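Local coordinates for putative uncharacterized protein (Chaetomium thermophilum, PDB 4XRI) that probably binds a small GTPase and carries protein cargo into the nucleus, as a flexible importin-beta transport receptor built of HEAT repeats, at residues 504-508 and 545-549; 531-535 and 585-589; 538-543 and 592-596; 553-558 and 604-608. The protein carries 2 engineered substitutions. All coordinates share one frame; numbering follows the deposited sequence.

All four contacts pair a helix with the next but one along the chain: 503-516 with 546-567 in contact 1, 524-539 with 573-597 in contacts 2 and 3, and 546-567 with 605-616 in contact 4. Contacts 1, 2 and 3 are buried, contact 4 only partly so. Contact 2 is apolar, with no hydrogen bond across it. Contact 3 continues along the same two helices to where one of them ends, and there an arginine takes over the bonding. Contacts 1 and 4 mix apolar packing with polar links, through a water in the first and a glutamine amide in the second. Contact 3 touches the other three.

Contact 1 of 4, residues 504-508 and 545-549; sequences PHFNQ and SLSAV
Ser545 OG and Asn507 OD1 share a water that lies between the two helix starts, 2.7 Å from Ser545 OG. The water donates to Asn507 OD1, so the amide oxygen is held although no direct hydrogen bond crosses here. Asn507 OD1 also rests on the methyl of Ala548, 3.5 Å from its CB.

Beneath this polar edge the Phe506 ring does the packing. With CG anti to the backbone N (chi1 -173°), the ring is laid against 545-549. Ser545 CB sits over one ring face, 4.0 Å from the centroid and displaced toward the rim, in a CH-pi contact, while Ser545 OG lies 3.6 Å from Phe506 CG. At the ring edge, Ala548 CB comes within 4.0 Å of Phe506 CE1. Val549 CG2 meets Phe506 CZ at 4.1 Å, the two side chains crossing at about a right angle. Cut back to an alanine, Phe506 would no longer fill this space, and the loss is likely to leave Ser545 CB and Val549 facing a gap, with the Asn507-Ala548 contact and the water remaining.

Val549 turns on to touch Thr593 of helix 573-597. Stacking of this sort, with alternate helices 503-516 and 546-567 side by side, is characteristic of the HEAT-repeat superhelix of importin beta.

Contact 2 of 4, residues 531-535 and 585-589; sequences YEVLS and SLCTV
Tyr531 and Val589 make the largest apolar contribution where helices 524-539 and 573-597 run almost parallel, their short segments 10° apart with axes 8.9 Å from each other. Val589 CG2 lies 3.8 Å from Tyr531 CD1, the two side chains crossing at about a right angle, and also presses on the carbonyl Tyr531 O. Its other methyl, CG1, turns to Leu534 and meets CD2 at 4.0 Å. The phenol end of Tyr531 runs against Leu586, whose CD2 stands 3.6 Å from Tyr531 CZ. Nearer the root of the ring, Ser585 CB packs against Tyr531 CD2 at 3.4 Å. Beyond Val589, Thr588 CG2 touches Ser535 OG at 3.6 Å; this methyl is anti to its backbone N (chi1 -67° for OG1), which points it across the groove.

Polar bonding takes place within each helix or with a third one, and none joins 531-535 to 585-589. Tyr531 OH is bonded to Arg559 NH1, while Ser585 OG and Thr588 OG1 turn back to the carbonyls of Asp581 and Thr584.

Helix 546-567 covers one side of this seam: its Leu552 packs on Leu534, Ile556 on Val589 and Leu560 on Leu586. From the other flank of helix 524-539, Val533 meets helices 477-490 and 503-516.

Contact 3 of 4, residues 538-543 and 592-596; sequences VQNAAN and ATVQR
Arg596 grips the backbone oxygen of Ala541 side-on with two nitrogens, NE and NH2 each donating to Ala541 O at 2.8 Å. Both come from the same face of that carbonyl and are bent, with N-H...O angles near 143°, the price of two donors converging on one acceptor. NH2 also reaches Asn543 OD1 at 3.1 Å by a straighter bond of 162°. All these partners lie close to the guanidinium plane, so the group meets the turn after helix 524-539 edge-on and its rotation is fixed. A bend at chi2 (57°) folds the Arg596 chain along the end of that helix, and CG passes 3.4 Å from Val538 O. The positive charge near this carboxyl end would probably be favoured by the carbonyls gathered there.

The tight part lies deeper. Val538 CG1 wedges against Ala592, 3.7 Å from its CB, and is flanked by Thr593 CG2 and Arg596 CB. The same Val538 CG1 also lies 3.4 Å from the carbonyl Ala592 O.

Toward the solvent the fit is looser. Exposed Gln539 merely brushes Ala592 CB with its CG, at 4.2 Å, and beyond the guanidinium a water bridges Arg596 NH1, 3.0 Å away, to Asn543 OD1.

Around the contact, helix 546-567 packs through Leu552 on Val538, through Val549 and Ser553 on Thr593, and through Leu546 on Arg596. Phe506 of helix 503-516 meets Ala541, and helix 625-640 lies behind Val594.

Contact 4 of 4, residues 553-558 and 604-608; sequences STVILQ and QGDRI
Gln604 sets its CG beside its own backbone N (chi1 -70°) and then runs extended, carrying its amide across to the helix that holds Ser553 and Thr554. There the amide oxygen faces one hydroxyl and the amide nitrogen the other. Thr554 OG1 donates to Gln604 OE1 at 2.8 Å, approaching from above the carbonyl plane, 41° out of it. Gln604 NE2 is directed at Ser553 OG, but the modelled separation is so short that its exact length is doubtful; Ser553 OG is bonded besides to Ala550 O of its own helix. The Thr554 bond probably settles which end of the amide is the oxygen. Shortening Gln604 to an alanine would remove the amide, which is likely to deprive Thr554 OG1 of this acceptor and open a gap beside Leu557.

Gln604 occupies the N-cap position of helix 605-616, so the start of this helix is tied to the flank of helix 546-567, an alternate-helix pairing of the HEAT-repeat superhelix.

Leu557 is the apolar centre. Its CD1 lies 3.5 Å from Gln604 OE1 and 3.8 Å from Ile608 CG1, and CD2 meets that same CG1 carbon, the two side chains crossing at about a right angle. Arg607, straight from CG to NE, lies along the outer side: its CD comes 3.9 Å from Leu557 CD1, and Leu557 CB lies over one face of the guanidinium, near its rim. NE makes a salt bridge with Glu561, while NH1 sits 3.7 Å from Thr554 CG2 and NH2 grazes the root of Gln558.

Contact 1 of 4, residues 504-508 and 545-549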
loop_
_atom_site.group_PDB
_atom_site.type_symbol
_atom_site.label_atom_id
_atom_site.label_comp_id
_atom_site.label_asym_id
_atom_site.label_seq_id
_atom_site.Cartn_x
_atom_site.Cartn_y
_atom_site.Cartn_z
ATOM N N PRO A 504 23.829 -11.541 26.432
ATOM C CA PRO A 504 24.439 -10.899 27.602
ATOM C C PRO A 504 24.037 -9.431 27.756
ATOM O O PRO A 504 24.357 -8.817 28.775
ATOM C CB PRO A 504 25.942 -11.028 27.328
ATOM C CG PRO A 504 26.049 -11.124 25.853
ATOM C CD PRO A 504 24.847 -11.910 25.429
ATOM N N HIS A 505 23.350 -8.879 26.760
ATOM C CA HIS A 505 22.870 -7.502 26.828
ATOM C C HIS A 505 21.364 -7.432 27.059
ATOM O O HIS A 505 20.810 -6.345 27.223
ATOM C CB HIS A 505 23.213 -6.743 25.545
ATOM C CG HIS A 505 24.678 -6.689 25.242
ATOM N ND1 HIS A 505 25.248 -7.405 24.212
ATOM C CD2 HIS A 505 25.685 -6.002 25.828
ATOM C CE1 HIS A 505 26.546 -7.161 24.177
ATOM N NE2 HIS A 505 26.837 -6.315 25.147
ATOM N N PHE A 506 20.712 -8.592 27.072
ATOM C CA PHE A 506 19.252 -8.663 27.092
ATOM C C PHE A 506 18.618 -7.964 28.292
ATOM O O PHE A 506 17.772 -7.082 28.126
ATOM C CB PHE A 506 18.792 -10.121 27.057
ATOM C CG PHE A 506 17.307 -10.278 26.894
ATOM C CD1 PHE A 506 16.498 -10.545 27.987
ATOM C CD2 PHE A 506 16.718 -10.143 25.649
ATOM C CE1 PHE A 506 15.130 -10.682 27.837
ATOM C CE2 PHE A 506 15.353 -10.283 25.491
ATOM C CZ PHE A 506 14.558 -10.552 26.587
ATOM N N ASN A 507 19.024 -8.363 29.494
ATOM C CA ASN A 507 18.444 -7.819 30.720
ATOM C C ASN A 507 18.592 -6.306 30.825
ATOM O O ASN A 507 17.658 -5.612 31.228
ATOM C CB ASN A 507 19.069 -8.487 31.945
ATOM C CG ASN A 507 18.639 -9.931 32.099
ATOM O OD1 ASN A 507 18.026 -10.508 31.198
ATOM N ND2 ASN A 507 18.958 -10.526 33.240
ATOM N N GLN A 508 19.766 -5.802 30.456
ATOM C CA GLN A 508 20.019 -4.368 30.472
ATOM C C GLN A 508 19.128 -3.650 29.461
ATOM O O GLN A 508 18.577 -2.586 29.748
ATOM C CB GLN A 508 21.493 -4.079 30.180
ATOM C CG GLN A 508 21.846 -2.600 30.188
ATOM C CD GLN A 508 21.609 -1.952 31.538
ATOM O OE1 GLN A 508 22.354 -2.182 32.488
ATOM N NE2 GLN A 508 20.563 -1.140 31.629
ATOM N N SER A 545 17.393 -16.491 28.338
ATOM C CA SER A 545 16.674 -15.285 28.733
ATOM C C SER A 545 15.220 -15.552 29.121
ATOM O O SER A 545 14.485 -14.624 29.457
ATOM C CB SER A 545 16.709 -14.255 27.601
ATOM O OG SER A 545 18.013 -13.742 27.393
ATOM N N LEU A 546 14.807 -16.816 29.074
ATOM C CA LEU A 546 13.402 -17.168 29.281
ATOM C C LEU A 546 12.858 -16.735 30.642
ATOM O O LEU A 546 11.727 -16.260 30.740
ATOM C CB LEU A 546 13.204 -18.672 29.109
ATOM C CG LEU A 546 13.167 -19.155 27.661
ATOM C CD1 LEU A 546 12.795 -20.625 27.600
ATOM C CD2 LEU A 546 12.196 -18.321 26.843
ATOM N N SER A 547 13.663 -16.897 31.686
ATOM C CA SER A 547 13.260 -16.484 33.024
ATOM C C SER A 547 13.075 -14.971 33.094
ATOM O O SER A 547 12.197 -14.472 33.800
ATOM C CB SER A 547 14.291 -16.949 34.054
ATOM O OG SER A 547 15.610 -16.702 33.599
ATOM N N ALA A 548 13.904 -14.250 32.344
ATOM C CA ALA A 548 13.796 -12.799 32.251
ATOM C C ALA A 548 12.502 -12.402 31.542
ATOM O O ALA A 548 11.809 -11.481 31.969
ATOM C CB ALA A 548 15.008 -12.216 31.525
ATOM N N VAL A 549 12.186 -13.107 30.457
ATOM C CA VAL A 549 10.935 -12.911 29.725
ATOM C C VAL A 549 9.729 -13.142 30.631
ATOM O O VAL A 549 8.745 -12.398 30.585
ATOM C CB VAL A 549 10.841 -13.860 28.509
ATOM C CG1 VAL A 549 9.467 -13.772 27.856
ATOM C CG2 VAL A 549 11.933 -13.546 27.507
HETATM O O HOH W 1 18.856 -12.758 29.749
#

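Contact 2 of 4, residues 531-535 and 585-589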
loop_
_atom_site.group_PDB
_atom_site.type_symbol
_atom_site.label_atom_id
_atom_site.label_comp_id
_atom_site.label_asym_id
_atom_site.label_seq_id
_atom_site.Cartn_x
_atom_site.Cartn_y
_atom_site.Cartn_z
ATOM N N TYR A 531 8.207 0.365 23.027
ATOM C CA TYR A 531 7.465 -0.858 23.309
ATOM C C TYR A 531 7.614 -1.843 22.156
ATOM O O TYR A 531 7.744 -3.047 22.372
ATOM C CB TYR A 531 5.984 -0.556 23.561
ATOM C CG TYR A 531 5.635 -0.297 25.013
ATOM C CD1 TYR A 531 6.086 -1.142 26.023
ATOM C CD2 TYR A 531 4.857 0.795 25.374
ATOM C CE1 TYR A 531 5.767 -0.905 27.349
ATOM C CE2 TYR A 531 4.530 1.035 26.692
ATOM C CZ TYR A 531 4.987 0.185 27.677
ATOM O OH TYR A 531 4.668 0.426 28.993
ATOM N N GLU A 532 7.600 -1.321 20.932
ATOM C CA GLU A 532 7.794 -2.153 19.748
ATOM C C GLU A 532 9.167 -2.814 19.777
ATOM O O GLU A 532 9.306 -3.989 19.444
ATOM C CB GLU A 532 7.634 -1.334 18.468
ATOM C CG GLU A 532 7.506 -2.188 17.219
ATOM C CD GLU A 532 7.545 -1.375 15.936
ATOM O OE1 GLU A 532 7.865 -0.166 15.991
ATOM O OE2 GLU A 532 7.257 -1.951 14.866
ATOM N N VAL A 533 10.173 -2.048 20.188
ATOM C CA VAL A 533 11.531 -2.559 20.342
ATOM C C VAL A 533 11.557 -3.711 21.335
ATOM O O VAL A 533 12.119 -4.775 21.061
ATOM C CB VAL A 533 12.502 -1.461 20.823
ATOM C CG1 VAL A 533 13.896 -2.040 21.006
ATOM C CG2 VAL A 533 12.524 -0.312 19.839
ATOM N N LEU A 534 10.940 -3.486 22.489
ATOM C CA LEU A 534 10.860 -4.489 23.540
ATOM C C LEU A 534 10.205 -5.771 23.036
ATOM O O LEU A 534 10.648 -6.875 23.357
ATOM C CB LEU A 534 10.089 -3.934 24.739
ATOM C CG LEU A 534 9.965 -4.850 25.956
ATOM C CD1 LEU A 534 11.334 -5.382 26.355
ATOM C CD2 LEU A 534 9.312 -4.116 27.114
ATOM N N SER A 535 9.152 -5.613 22.242
ATOM C CA SER A 535 8.466 -6.748 21.642
ATOM C C SER A 535 9.418 -7.579 20.782
ATOM O O SER A 535 9.449 -8.804 20.885
ATOM C CB SER A 535 7.279 -6.272 20.800
ATOM O OG SER A 535 6.702 -7.353 20.088
ATOM N N SER A 585 0.112 -1.173 22.878
ATOM C CA SER A 585 1.542 -1.446 22.958
ATOM C C SER A 585 1.833 -2.528 23.996
ATOM O O SER A 585 2.641 -3.428 23.764
ATOM C CB SER A 585 2.318 -0.172 23.298
ATOM O OG SER A 585 2.240 0.773 22.245
ATOM N N LEU A 586 1.170 -2.428 25.144
ATOM C CA LEU A 586 1.360 -3.384 26.228
ATOM C C LEU A 586 0.865 -4.775 25.843
ATOM O O LEU A 586 1.453 -5.782 26.237
ATOM C CB LEU A 586 0.650 -2.902 27.494
ATOM C CG LEU A 586 1.362 -1.788 28.264
ATOM C CD1 LEU A 586 0.460 -1.218 29.346
ATOM C CD2 LEU A 586 2.657 -2.310 28.866
ATOM N N CYS A 587 -0.220 -4.824 25.075
ATOM C CA CYS A 587 -0.738 -6.093 24.578
ATOM C C CYS A 587 0.239 -6.716 23.590
ATOM O O CYS A 587 0.404 -7.935 23.555
ATOM C CB CYS A 587 -2.110 -5.907 23.921
ATOM S SG CYS A 587 -3.489 -5.723 25.081
ATOM N N THR A 588 0.882 -5.871 22.788
ATOM C CA THR A 588 1.866 -6.328 21.813
ATOM C C THR A 588 3.046 -7.012 22.496
ATOM O O THR A 588 3.484 -8.081 22.078
ATOM C CB THR A 588 2.384 -5.161 20.949
ATOM O OG1 THR A 588 1.323 -4.673 20.118
ATOM C CG2 THR A 588 3.544 -5.615 20.067
ATOM N N VAL A 589 3.553 -6.387 23.554
ATOM C CA VAL A 589 4.654 -6.948 24.323
ATOM C C VAL A 589 4.218 -8.221 25.037
ATOM O O VAL A 589 4.936 -9.222 25.028
ATOM C CB VAL A 589 5.193 -5.946 25.365
ATOM C CG1 VAL A 589 6.317 -6.579 26.164
ATOM C CG2 VAL A 589 5.676 -4.677 24.684
#

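Contact 3 of 4, residues 538-543 and 592-596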
loop_
_atom_site.group_PDB
_atom_site.type_symbol
_atom_site.label_atom_id
_atom_site.label_comp_id
_atom_site.label_asym_id
_atom_site.label_seq_id
_atom_site.Cartn_x
_atom_site.Cartn_y
_atom_site.Cartn_z
ATOM N N VAL A 538 12.038 -9.514 22.672
ATOM C CA VAL A 538 11.435 -10.706 23.256
ATOM C C VAL A 538 11.277 -11.811 22.222
ATOM O O VAL A 538 11.642 -12.962 22.472
ATOM C CB VAL A 538 10.056 -10.398 23.875
ATOM C CG1 VAL A 538 9.304 -11.688 24.174
ATOM C CG2 VAL A 538 10.219 -9.567 25.131
ATOM N N GLN A 539 10.725 -11.452 21.065
ATOM C CA GLN A 539 10.512 -12.402 19.976
ATOM C C GLN A 539 11.789 -13.159 19.619
ATOM O O GLN A 539 11.755 -14.362 19.356
ATOM C CB GLN A 539 9.978 -11.686 18.729
ATOM C CG GLN A 539 8.590 -11.087 18.879
ATOM C CD GLN A 539 8.148 -10.340 17.636
ATOM O OE1 GLN A 539 8.748 -10.476 16.570
ATOM N NE2 GLN A 539 7.097 -9.537 17.767
ATOM N N ASN A 540 12.911 -12.447 19.623
ATOM C CA ASN A 540 14.185 -13.006 19.192
ATOM C C ASN A 540 15.092 -13.424 20.346
ATOM O O ASN A 540 16.290 -13.644 20.155
ATOM C CB ASN A 540 14.921 -11.995 18.316
ATOM C CG ASN A 540 14.160 -11.653 17.051
ATOM O OD1 ASN A 540 14.267 -12.352 16.045
ATOM N ND2 ASN A 540 13.385 -10.574 17.097
ATOM N N ALA A 541 14.523 -13.535 21.541
ATOM C CA ALA A 541 15.304 -13.876 22.723
ATOM C C ALA A 541 15.689 -15.352 22.724
ATOM O O ALA A 541 14.951 -16.196 22.218
ATOM C CB ALA A 541 14.528 -13.530 23.984
ATOM N N ALA A 542 16.849 -15.657 23.296
ATOM C CA ALA A 542 17.304 -17.038 23.401
ATOM C C ALA A 542 16.871 -17.646 24.733
ATOM O O ALA A 542 16.389 -16.937 25.621
ATOM C CB ALA A 542 18.805 -17.114 23.243
ATOM N N ASN A 543 17.052 -18.956 24.864
ATOM C CA ASN A 543 16.528 -19.708 26.001
ATOM C C ASN A 543 17.098 -19.298 27.356
ATOM O O ASN A 543 16.423 -19.411 28.378
ATOM C CB ASN A 543 16.772 -21.198 25.785
ATOM C CG ASN A 543 16.012 -21.744 24.597
ATOM O OD1 ASN A 543 14.921 -21.271 24.274
ATOM N ND2 ASN A 543 16.585 -22.742 23.932
ATOM N N ALA A 592 4.124 -11.048 22.787
ATOM C CA ALA A 592 5.479 -11.501 22.490
ATOM C C ALA A 592 5.988 -12.466 23.557
ATOM O O ALA A 592 6.563 -13.508 23.238
ATOM C CB ALA A 592 6.418 -10.313 22.361
ATOM N N THR A 593 5.762 -12.121 24.822
ATOM C CA THR A 593 6.204 -12.959 25.930
ATOM C C THR A 593 5.433 -14.273 25.968
ATOM O O THR A 593 5.992 -15.318 26.300
ATOM C CB THR A 593 6.043 -12.247 27.287
ATOM O OG1 THR A 593 4.664 -11.925 27.502
ATOM C CG2 THR A 593 6.876 -10.971 27.329
ATOM N N VAL A 594 4.149 -14.218 25.627
ATOM C CA VAL A 594 3.321 -15.419 25.605
ATOM C C VAL A 594 3.826 -16.405 24.558
ATOM O O VAL A 594 4.058 -17.580 24.858
ATOM C CB VAL A 594 1.840 -15.093 25.321
ATOM C CG1 VAL A 594 1.052 -16.376 25.101
ATOM C CG2 VAL A 594 1.234 -14.285 26.469
ATOM N N GLN A 595 3.999 -15.917 23.331
ATOM C CA GLN A 595 4.511 -16.740 22.235
ATOM C C GLN A 595 5.901 -17.288 22.538
ATOM O O GLN A 595 6.190 -18.455 22.266
ATOM C CB GLN A 595 4.554 -15.945 20.926
ATOM C CG GLN A 595 3.193 -15.624 20.338
ATOM C CD GLN A 595 3.284 -15.039 18.939
ATOM O OE1 GLN A 595 2.636 -14.037 18.631
ATOM N NE2 GLN A 595 4.084 -15.668 18.084
ATOM N N ARG A 596 6.752 -16.442 23.109
ATOM C CA ARG A 596 8.128 -16.824 23.392
ATOM C C ARG A 596 8.210 -17.870 24.503
ATOM O O ARG A 596 9.046 -18.770 24.459
ATOM C CB ARG A 596 8.959 -15.600 23.774
ATOM C CG ARG A 596 10.446 -15.887 23.854
ATOM C CD ARG A 596 10.961 -16.456 22.542
ATOM N NE ARG A 596 12.323 -16.969 22.664
ATOM C CZ ARG A 596 12.627 -18.229 22.963
ATOM N NH1 ARG A 596 11.664 -19.116 23.170
ATOM N NH2 ARG A 596 13.899 -18.603 23.054
HETATM O O HOH W 2 11.950 -22.041 23.716
#

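Contact 4 of 4, residues 553-558 and 604-608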
loop_
_atom_site.group_PDB
_atom_site.type_symbol
_atom_site.label_atom_id
_atom_site.label_comp_id
_atom_site.label_asym_id
_atom_site.label_seq_id
_atom_site.Cartn_x
_atom_site.Cartn_y
_atom_site.Cartn_z
ATOM N N SER A 553 6.974 -10.417 31.639
ATOM C CA SER A 553 5.550 -10.633 31.414
ATOM C C SER A 553 4.726 -10.184 32.618
ATOM O O SER A 553 3.612 -9.687 32.467
ATOM C CB SER A 553 5.270 -12.106 31.106
ATOM O OG SER A 553 5.338 -12.895 32.282
ATOM N N THR A 554 5.286 -10.359 33.812
ATOM C CA THR A 554 4.626 -9.940 35.047
ATOM C C THR A 554 4.555 -8.419 35.160
ATOM O O THR A 554 3.531 -7.867 35.563
ATOM C CB THR A 554 5.351 -10.493 36.291
ATOM O OG1 THR A 554 5.381 -11.923 36.235
ATOM C CG2 THR A 554 4.640 -10.058 37.567
ATOM N N VAL A 555 5.651 -7.749 34.815
ATOM C CA VAL A 555 5.688 -6.292 34.822
ATOM C C VAL A 555 4.681 -5.733 33.821
ATOM O O VAL A 555 3.916 -4.820 34.136
ATOM C CB VAL A 555 7.090 -5.745 34.479
ATOM C CG1 VAL A 555 7.056 -4.223 34.401
ATOM C CG2 VAL A 555 8.116 -6.213 35.500
ATOM N N ILE A 556 4.693 -6.289 32.614
ATOM C CA ILE A 556 3.767 -5.885 31.560
ATOM C C ILE A 556 2.321 -6.071 31.999
ATOM O O ILE A 556 1.473 -5.210 31.770
ATOM C CB ILE A 556 4.008 -6.684 30.263
ATOM C CG1 ILE A 556 5.398 -6.383 29.700
ATOM C CG2 ILE A 556 2.942 -6.367 29.230
ATOM C CD1 ILE A 556 5.650 -4.915 29.432
ATOM N N LEU A 557 2.055 -7.210 32.630
ATOM C CA LEU A 557 0.740 -7.504 33.186
ATOM C C LEU A 557 0.321 -6.471 34.225
ATOM O O LEU A 557 -0.825 -6.023 34.244
ATOM C CB LEU A 557 0.727 -8.904 33.805
ATOM C CG LEU A 557 0.352 -10.048 32.863
ATOM C CD1 LEU A 557 0.548 -11.390 33.556
ATOM C CD2 LEU A 557 -1.084 -9.882 32.403
ATOM N N GLN A 558 1.259 -6.098 35.089
ATOM C CA GLN A 558 1.007 -5.097 36.121
ATOM C C GLN A 558 0.634 -3.745 35.506
ATOM O O GLN A 558 -0.297 -3.078 35.962
ATOM C CB GLN A 558 2.236 -4.954 37.023
ATOM C CG GLN A 558 1.996 -4.163 38.290
ATOM C CD GLN A 558 3.175 -4.229 39.248
ATOM O OE1 GLN A 558 4.126 -4.986 39.036
ATOM N NE2 GLN A 558 3.117 -3.434 40.310
ATOM N N GLN A 604 0.578 -17.909 34.558
ATOM C CA GLN A 604 0.059 -16.547 34.527
ATOM C C GLN A 604 -1.187 -16.426 33.656
ATOM O O GLN A 604 -1.687 -15.326 33.429
ATOM C CB GLN A 604 1.138 -15.582 34.038
ATOM C CG GLN A 604 2.273 -15.385 35.029
ATOM C CD GLN A 604 3.157 -14.207 34.681
ATOM O OE1 GLN A 604 3.039 -13.134 35.274
ATOM N NE2 GLN A 604 4.046 -14.397 33.713
ATOM N N GLY A 605 -1.688 -17.563 33.182
ATOM C CA GLY A 605 -2.855 -17.598 32.319
ATOM C C GLY A 605 -4.089 -16.940 32.909
ATOM O O GLY A 605 -4.779 -16.179 32.231
ATOM N N ASP A 606 -4.372 -17.243 34.173
ATOM C CA ASP A 606 -5.531 -16.678 34.863
ATOM C C ASP A 606 -5.465 -15.156 34.941
ATOM O O ASP A 606 -6.445 -14.467 34.658
ATOM C CB ASP A 606 -5.651 -17.262 36.272
ATOM C CG ASP A 606 -6.195 -18.680 36.275
ATOM O OD1 ASP A 606 -6.284 -19.294 35.189
ATOM O OD2 ASP A 606 -6.529 -19.180 37.370
ATOM N N ARG A 607 -4.303 -14.644 35.330
ATOM C CA ARG A 607 -4.091 -13.206 35.439
ATOM C C ARG A 607 -4.217 -12.526 34.081
ATOM O O ARG A 607 -4.802 -11.448 33.965
ATOM C CB ARG A 607 -2.718 -12.918 36.047
ATOM C CG ARG A 607 -2.465 -11.449 36.332
ATOM C CD ARG A 607 -1.141 -11.251 37.045
ATOM N NE ARG A 607 -0.962 -9.869 37.479
ATOM C CZ ARG A 607 0.102 -9.426 38.142
ATOM N NH1 ARG A 607 1.086 -10.260 38.447
ATOM N NH2 ARG A 607 0.181 -8.151 38.499
ATOM N N ILE A 608 -3.665 -13.168 33.057
ATOM C CA ILE A 608 -3.704 -12.640 31.699
ATOM C C ILE A 608 -5.137 -12.484 31.197
ATOM O O ILE A 608 -5.532 -11.407 30.755
ATOM C CB ILE A 608 -2.921 -13.541 30.724
ATOM C CG1 ILE A 608 -1.418 -13.426 30.983
ATOM C CG2 ILE A 608 -3.226 -13.166 29.285
ATOM C CD1 ILE A 608 -0.578 -14.359 30.136
#